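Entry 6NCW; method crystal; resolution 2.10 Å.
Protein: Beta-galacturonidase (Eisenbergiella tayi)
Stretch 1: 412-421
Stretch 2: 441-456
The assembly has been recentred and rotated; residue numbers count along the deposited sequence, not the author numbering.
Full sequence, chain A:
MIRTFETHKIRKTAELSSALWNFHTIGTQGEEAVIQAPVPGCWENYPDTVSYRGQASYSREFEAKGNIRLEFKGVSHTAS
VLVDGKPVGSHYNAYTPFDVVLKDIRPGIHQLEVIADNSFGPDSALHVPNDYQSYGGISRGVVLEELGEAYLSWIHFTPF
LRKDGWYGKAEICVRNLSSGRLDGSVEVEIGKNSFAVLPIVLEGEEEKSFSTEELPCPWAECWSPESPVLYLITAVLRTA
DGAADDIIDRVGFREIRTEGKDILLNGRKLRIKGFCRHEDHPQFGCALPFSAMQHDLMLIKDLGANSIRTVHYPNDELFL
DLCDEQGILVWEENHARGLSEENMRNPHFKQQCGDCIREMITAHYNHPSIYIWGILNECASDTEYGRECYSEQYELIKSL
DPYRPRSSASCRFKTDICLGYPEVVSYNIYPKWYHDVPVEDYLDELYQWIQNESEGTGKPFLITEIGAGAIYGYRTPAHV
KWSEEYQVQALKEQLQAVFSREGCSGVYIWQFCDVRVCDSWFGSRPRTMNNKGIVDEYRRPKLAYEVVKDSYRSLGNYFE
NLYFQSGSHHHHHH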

# COMPACT_ATOMS: atom_id res chain seq x y z
N ARG A 412 -6.71 -8.04 35.19
CA ARG A 412 -6.00 -7.96 36.46
C ARG A 412 -5.35 -9.31 36.75
O ARG A 412 -5.85 -10.14 37.51
N PHE A 413 -4.21 -9.52 36.11
CA PHE A 413 -3.50 -10.80 36.10
C PHE A 413 -3.07 -11.20 37.51
O PHE A 413 -2.08 -10.69 38.03
N LYS A 414 -3.84 -12.10 38.14
CA LYS A 414 -3.56 -12.67 39.46
C LYS A 414 -3.74 -11.66 40.60
O LYS A 414 -3.22 -11.87 41.69
N THR A 415 -4.51 -10.59 40.36
CA THR A 415 -4.79 -9.57 41.36
C THR A 415 -6.27 -9.21 41.40
O THR A 415 -6.66 -8.34 42.19
N ASP A 416 -7.10 -9.82 40.56
CA ASP A 416 -8.53 -9.58 40.55
C ASP A 416 -9.14 -10.06 41.87
O ASP A 416 -8.93 -11.21 42.27
N ILE A 417 -9.91 -9.20 42.54
CA ILE A 417 -10.60 -9.60 43.77
C ILE A 417 -12.11 -9.75 43.56
O ILE A 417 -12.87 -9.77 44.53
N CYS A 418 -12.56 -9.86 42.30
CA CYS A 418 -13.98 -9.89 41.99
C CYS A 418 -14.42 -11.20 41.36
O CYS A 418 -15.57 -11.31 40.91
N LEU A 419 -13.55 -12.21 41.32
CA LEU A 419 -13.89 -13.42 40.61
C LEU A 419 -14.87 -14.30 41.37
O LEU A 419 -15.39 -15.27 40.80
N GLY A 420 -15.16 -14.00 42.64
CA GLY A 420 -16.20 -14.73 43.32
C GLY A 420 -17.60 -14.42 42.83
O GLY A 420 -18.51 -15.23 43.02
N TYR A 421 -17.78 -13.27 42.17
CA TYR A 421 -19.12 -12.81 41.82
C TYR A 421 -19.71 -13.43 40.55
O TYR A 421 -20.89 -13.80 40.56
N ASP A 441 2.55 -21.34 28.66
CA ASP A 441 3.05 -21.10 30.01
C ASP A 441 2.28 -19.98 30.69
O ASP A 441 1.92 -20.09 31.86
N TYR A 442 2.04 -18.90 29.96
CA TYR A 442 1.28 -17.78 30.51
C TYR A 442 -0.13 -18.22 30.89
O TYR A 442 -0.61 -17.93 31.99
N LEU A 443 -0.78 -18.96 30.00
CA LEU A 443 -2.14 -19.41 30.23
C LEU A 443 -2.21 -20.38 31.40
O LEU A 443 -3.14 -20.31 32.22
N ASP A 444 -1.24 -21.29 31.51
CA ASP A 444 -1.22 -22.24 32.62
C ASP A 444 -0.98 -21.54 33.95
O ASP A 444 -1.63 -21.86 34.96
N GLU A 445 -0.07 -20.57 33.98
CA GLU A 445 0.18 -19.83 35.22
C GLU A 445 -1.08 -19.09 35.67
O GLU A 445 -1.42 -19.10 36.86
N LEU A 446 -1.78 -18.44 34.73
CA LEU A 446 -3.04 -17.76 35.07
C LEU A 446 -4.11 -18.75 35.52
O LEU A 446 -4.80 -18.52 36.52
N TYR A 447 -4.26 -19.86 34.79
CA TYR A 447 -5.33 -20.80 35.10
C TYR A 447 -5.13 -21.43 36.48
O TYR A 447 -6.06 -21.50 37.29
N GLN A 448 -3.90 -21.87 36.76
CA GLN A 448 -3.59 -22.46 38.06
C GLN A 448 -3.84 -21.48 39.19
O GLN A 448 -4.43 -21.84 40.21
N TRP A 449 -3.41 -20.23 39.03
CA TRP A 449 -3.71 -19.22 40.04
C TRP A 449 -5.21 -19.09 40.27
O TRP A 449 -5.66 -18.98 41.42
N ILE A 450 -6.01 -19.06 39.19
CA ILE A 450 -7.45 -18.95 39.37
C ILE A 450 -7.97 -20.13 40.17
O ILE A 450 -8.79 -19.96 41.09
N GLN A 451 -7.49 -21.35 39.87
CA GLN A 451 -8.03 -22.53 40.54
C GLN A 451 -7.54 -22.69 41.98
O GLN A 451 -8.29 -23.18 42.83
N ASN A 452 -6.30 -22.29 42.27
CA ASN A 452 -5.72 -22.49 43.60
C ASN A 452 -5.82 -21.27 44.52
O ASN A 452 -5.74 -21.44 45.74
N GLU A 453 -5.96 -20.05 43.98
CA GLU A 453 -5.80 -18.85 44.79
C GLU A 453 -6.95 -17.86 44.71
O GLU A 453 -6.88 -16.80 45.35
N SER A 454 -8.00 -18.14 43.96
CA SER A 454 -9.08 -17.17 43.80
C SER A 454 -10.43 -17.83 44.03
O SER A 454 -10.59 -19.05 43.90
N GLU A 455 -11.42 -16.99 44.33
CA GLU A 455 -12.80 -17.47 44.42
C GLU A 455 -13.41 -17.77 43.05
O GLU A 455 -14.59 -18.09 42.97
N GLY A 456 -12.65 -17.66 41.97
CA GLY A 456 -13.18 -18.10 40.71
C GLY A 456 -12.97 -19.57 40.45
O GLY A 456 -13.29 -20.04 39.35

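What polar interaction ties the loop to the helix? It is the salt bridge between Lys-414 and Glu-445, the one hydrogen bond that crosses between the stretches, with Lys-414 NZ donating to Glu-445 OE1 over 2.6 Å. Glu-445 points toward the loop from the helix, and its chi1 t, chi2 t conformer extends the carboxylate to meet the amine. Lys-414 starts out sideways, with chi1 m and chi2 t; its chi3 of 27° lies between the wells before chi4 returns to t. The same carboxylate oxygen also lies at the edge of the neighbouring Phe-413 ring, near its plane, with Glu-445 OE1 3.5 Å from Phe-413 CE1. Ring hydrogens carry a slight positive charge, so an oxygen is well accommodated there.

How does Trp-449 receive the loop? Its CA-to-CB bond points toward the loop, and with chi1 t and chi2 at 85° the indole lies against the backbone of Lys-414. Lys-414 CA sits 3.4 Å from the centroid of the six-membered ring of Trp-449 and only 6° off the ring normal, a CH-pi contact almost directly over the face. The aliphatic part of the lysine joins in, its CG lying 3.5 Å from Trp-449 CG, so one residue both packs on the indole and reaches on to the salt bridge. Farther along the loop, Asp-416 O approaches the ring edge, 3.9 Å from Trp-449 CH2. Asp-416 (chi1 t) starts sideways, and the end of its side chain leads away from the helix and serves its own loop instead: Cys-418 N donates to Asp-416 OD2 at 2.7 Å.

What fills the space beside the salt bridge? Phe-413, chi1 t, leaves its backbone sideways, but its ring comes nearer to the helix and forms an offset stack with Tyr-442, also chi1 t. The ring centroids are 4.4 Å apart and the planes meet at 17°, with Phe-413 CE2 3.3 Å from Tyr-442 CZ. One helical turn on from Tyr-442, Leu-446 (chi1 t, chi2 p) adds an apolar contact, its CB 3.6 Å from Phe-413 CE2.

What closes the contact at the end of the helix and just past it? Leu-419, buried and pointing toward the other stretch with chi1 m and chi2 t, places CD1 3.9 Å from Trp-449 CZ3, 4.3 Å from Ile-450 CG1 and 3.9 Å from Ser-454 OG. The serine hydroxyl, chi1 p, is already engaged within its own stretch: Ser-454 OG donates to Ile-450 O at 2.8 Å and accepts from Gly-456 N at 3.0 Å, bracing the chain as it leaves the helix. Here the backbones come close. Gly-456 CA makes a CA-H...O contact of 3.6 Å with Leu-419 O, and an ideal CB on this glycine would lie a tight 3.2 Å from Leu-419 CB. Alongside, Gly-420 CA packs 3.6 Å from Glu-455 CB; the CA-to-CB bond of Glu-455 (chi1 m, chi2 t) points sideways, and its CB packs against a residue with no side chain of its own.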

# COMPACT_ATOMS: atom_id res chain seq x y z
CB ARG A 412 -6.94 -7.53 37.59
CG ARG A 412 -7.44 -6.08 37.48
CD ARG A 412 -6.37 -5.14 36.90
NE ARG A 412 -6.68 -3.73 37.13
CZ ARG A 412 -7.08 -2.87 36.19
NH1 ARG A 412 -7.23 -3.27 34.94
NH2 ARG A 412 -7.33 -1.61 36.52
CB PHE A 413 -2.30 -10.70 35.15
CG PHE A 413 -1.63 -12.01 34.84
CD1 PHE A 413 -0.45 -12.37 35.49
CD2 PHE A 413 -2.14 -12.85 33.87
CE1 PHE A 413 0.19 -13.56 35.19
CE2 PHE A 413 -1.50 -14.04 33.56
CZ PHE A 413 -0.33 -14.39 34.22
CB LYS A 414 -2.16 -13.29 39.51
CG LYS A 414 -2.02 -14.49 38.56
CD LYS A 414 -0.59 -14.87 38.27
CE LYS A 414 0.37 -14.51 39.38
NZ LYS A 414 1.74 -14.90 38.96
CB THR A 415 -3.97 -8.31 41.08
OG1 THR A 415 -4.39 -7.72 39.85
CG2 THR A 415 -2.48 -8.63 40.98
CB ASP A 416 -9.17 -10.31 39.37
CG ASP A 416 -10.55 -9.76 38.99
OD1 ASP A 416 -10.71 -9.34 37.82
OD2 ASP A 416 -11.48 -9.77 39.83
CB ILE A 417 -10.31 -8.63 44.93
CG1 ILE A 417 -10.92 -7.25 44.67
CG2 ILE A 417 -8.81 -8.48 45.16
CD1 ILE A 417 -10.71 -6.25 45.80
CB CYS A 418 -14.36 -8.74 41.05
SG CYS A 418 -14.03 -7.11 41.74
CB LEU A 419 -12.63 -14.20 40.27
CG LEU A 419 -11.62 -13.49 39.36
CD1 LEU A 419 -10.42 -14.40 39.12
CD2 LEU A 419 -12.26 -13.03 38.03
CB TYR A 421 -19.15 -11.29 41.68
CG TYR A 421 -18.89 -10.51 42.95
CD1 TYR A 421 -17.76 -9.70 43.07
CD2 TYR A 421 -19.79 -10.54 44.02
CE1 TYR A 421 -17.53 -8.96 44.21
CE2 TYR A 421 -19.56 -9.79 45.18
CZ TYR A 421 -18.42 -9.01 45.26
OH TYR A 421 -18.17 -8.27 46.39
CB ASP A 441 4.54 -20.74 29.98
CG ASP A 441 5.40 -21.84 29.35
OD1 ASP A 441 4.85 -22.93 29.09
OD2 ASP A 441 6.61 -21.60 29.11
CB TYR A 442 1.24 -16.66 29.46
CG TYR A 442 0.83 -15.32 29.98
CD1 TYR A 442 -0.44 -14.83 29.75
CD2 TYR A 442 1.74 -14.52 30.67
CE1 TYR A 442 -0.82 -13.57 30.20
CE2 TYR A 442 1.37 -13.27 31.14
CZ TYR A 442 0.09 -12.80 30.90
OH TYR A 442 -0.27 -11.56 31.36
CB LEU A 443 -2.68 -20.04 28.94
CG LEU A 443 -4.11 -20.53 28.91
CD1 LEU A 443 -5.05 -19.45 29.45
CD2 LEU A 443 -4.46 -20.90 27.48
CB ASP A 444 -0.15 -23.30 32.38
CG ASP A 444 -0.55 -24.27 31.26
OD1 ASP A 444 -1.72 -24.22 30.82
OD2 ASP A 444 0.31 -25.07 30.83
CB GLU A 445 1.34 -18.86 35.02
CG GLU A 445 1.38 -17.79 36.08
CD GLU A 445 2.53 -16.81 35.92
OE1 GLU A 445 2.51 -15.76 36.59
OE2 GLU A 445 3.47 -17.11 35.14
CB LEU A 446 -3.54 -16.95 33.87
CG LEU A 446 -4.93 -16.32 34.02
CD1 LEU A 446 -5.02 -15.33 35.20
CD2 LEU A 446 -5.36 -15.64 32.71
CB TYR A 447 -5.43 -21.89 34.04
CG TYR A 447 -6.66 -22.74 34.26
CD1 TYR A 447 -7.93 -22.23 34.01
CD2 TYR A 447 -6.55 -24.03 34.78
CE1 TYR A 447 -9.06 -22.99 34.23
CE2 TYR A 447 -7.68 -24.80 35.00
CZ TYR A 447 -8.93 -24.27 34.73
OH TYR A 447 -10.06 -25.02 34.96
CB GLN A 448 -2.14 -22.96 38.06
CG GLN A 448 -2.00 -24.47 38.11
CD GLN A 448 -2.57 -25.18 36.89
OE1 GLN A 448 -1.97 -25.17 35.81
NE2 GLN A 448 -3.74 -25.81 37.06
CB TRP A 449 -3.12 -17.87 39.66
CG TRP A 449 -3.54 -16.82 40.62
CD1 TRP A 449 -2.94 -16.51 41.81
CD2 TRP A 449 -4.68 -15.94 40.51
NE1 TRP A 449 -3.63 -15.50 42.44
CE2 TRP A 449 -4.70 -15.13 41.66
CE3 TRP A 449 -5.66 -15.76 39.53
CZ2 TRP A 449 -5.67 -14.15 41.87
CZ3 TRP A 449 -6.63 -14.78 39.74
CH2 TRP A 449 -6.63 -13.99 40.90
CB ILE A 450 -8.17 -18.83 38.01
CG1 ILE A 450 -7.92 -17.47 37.36
CG2 ILE A 450 -9.65 -19.01 38.18
CD1 ILE A 450 -8.29 -17.44 35.89
CB GLN A 451 -7.71 -23.80 39.76
CG GLN A 451 -8.14 -23.76 38.33
CD GLN A 451 -9.59 -23.37 38.18
OE1 GLN A 451 -10.48 -24.02 38.74
NE2 GLN A 451 -9.85 -22.31 37.43
CB ASN A 452 -4.23 -22.86 43.50
CG ASN A 452 -3.98 -24.09 42.65
OD1 ASN A 452 -4.83 -24.97 42.55
ND2 ASN A 452 -2.80 -24.15 42.04
CB GLU A 453 -4.50 -18.11 44.42
CG GLU A 453 -3.25 -18.96 44.45
CD GLU A 453 -2.90 -19.42 45.85
OE1 GLU A 453 -3.24 -18.71 46.83
OE2 GLU A 453 -2.29 -20.51 45.98
CB SER A 454 -9.07 -16.54 42.41
OG SER A 454 -9.75 -17.39 41.50
CB GLU A 455 -13.66 -16.46 45.17
CG GLU A 455 -13.34 -16.34 46.65
CD GLU A 455 -13.86 -15.04 47.25
OE1 GLU A 455 -13.08 -14.05 47.29
OE2 GLU A 455 -15.06 -15.00 47.63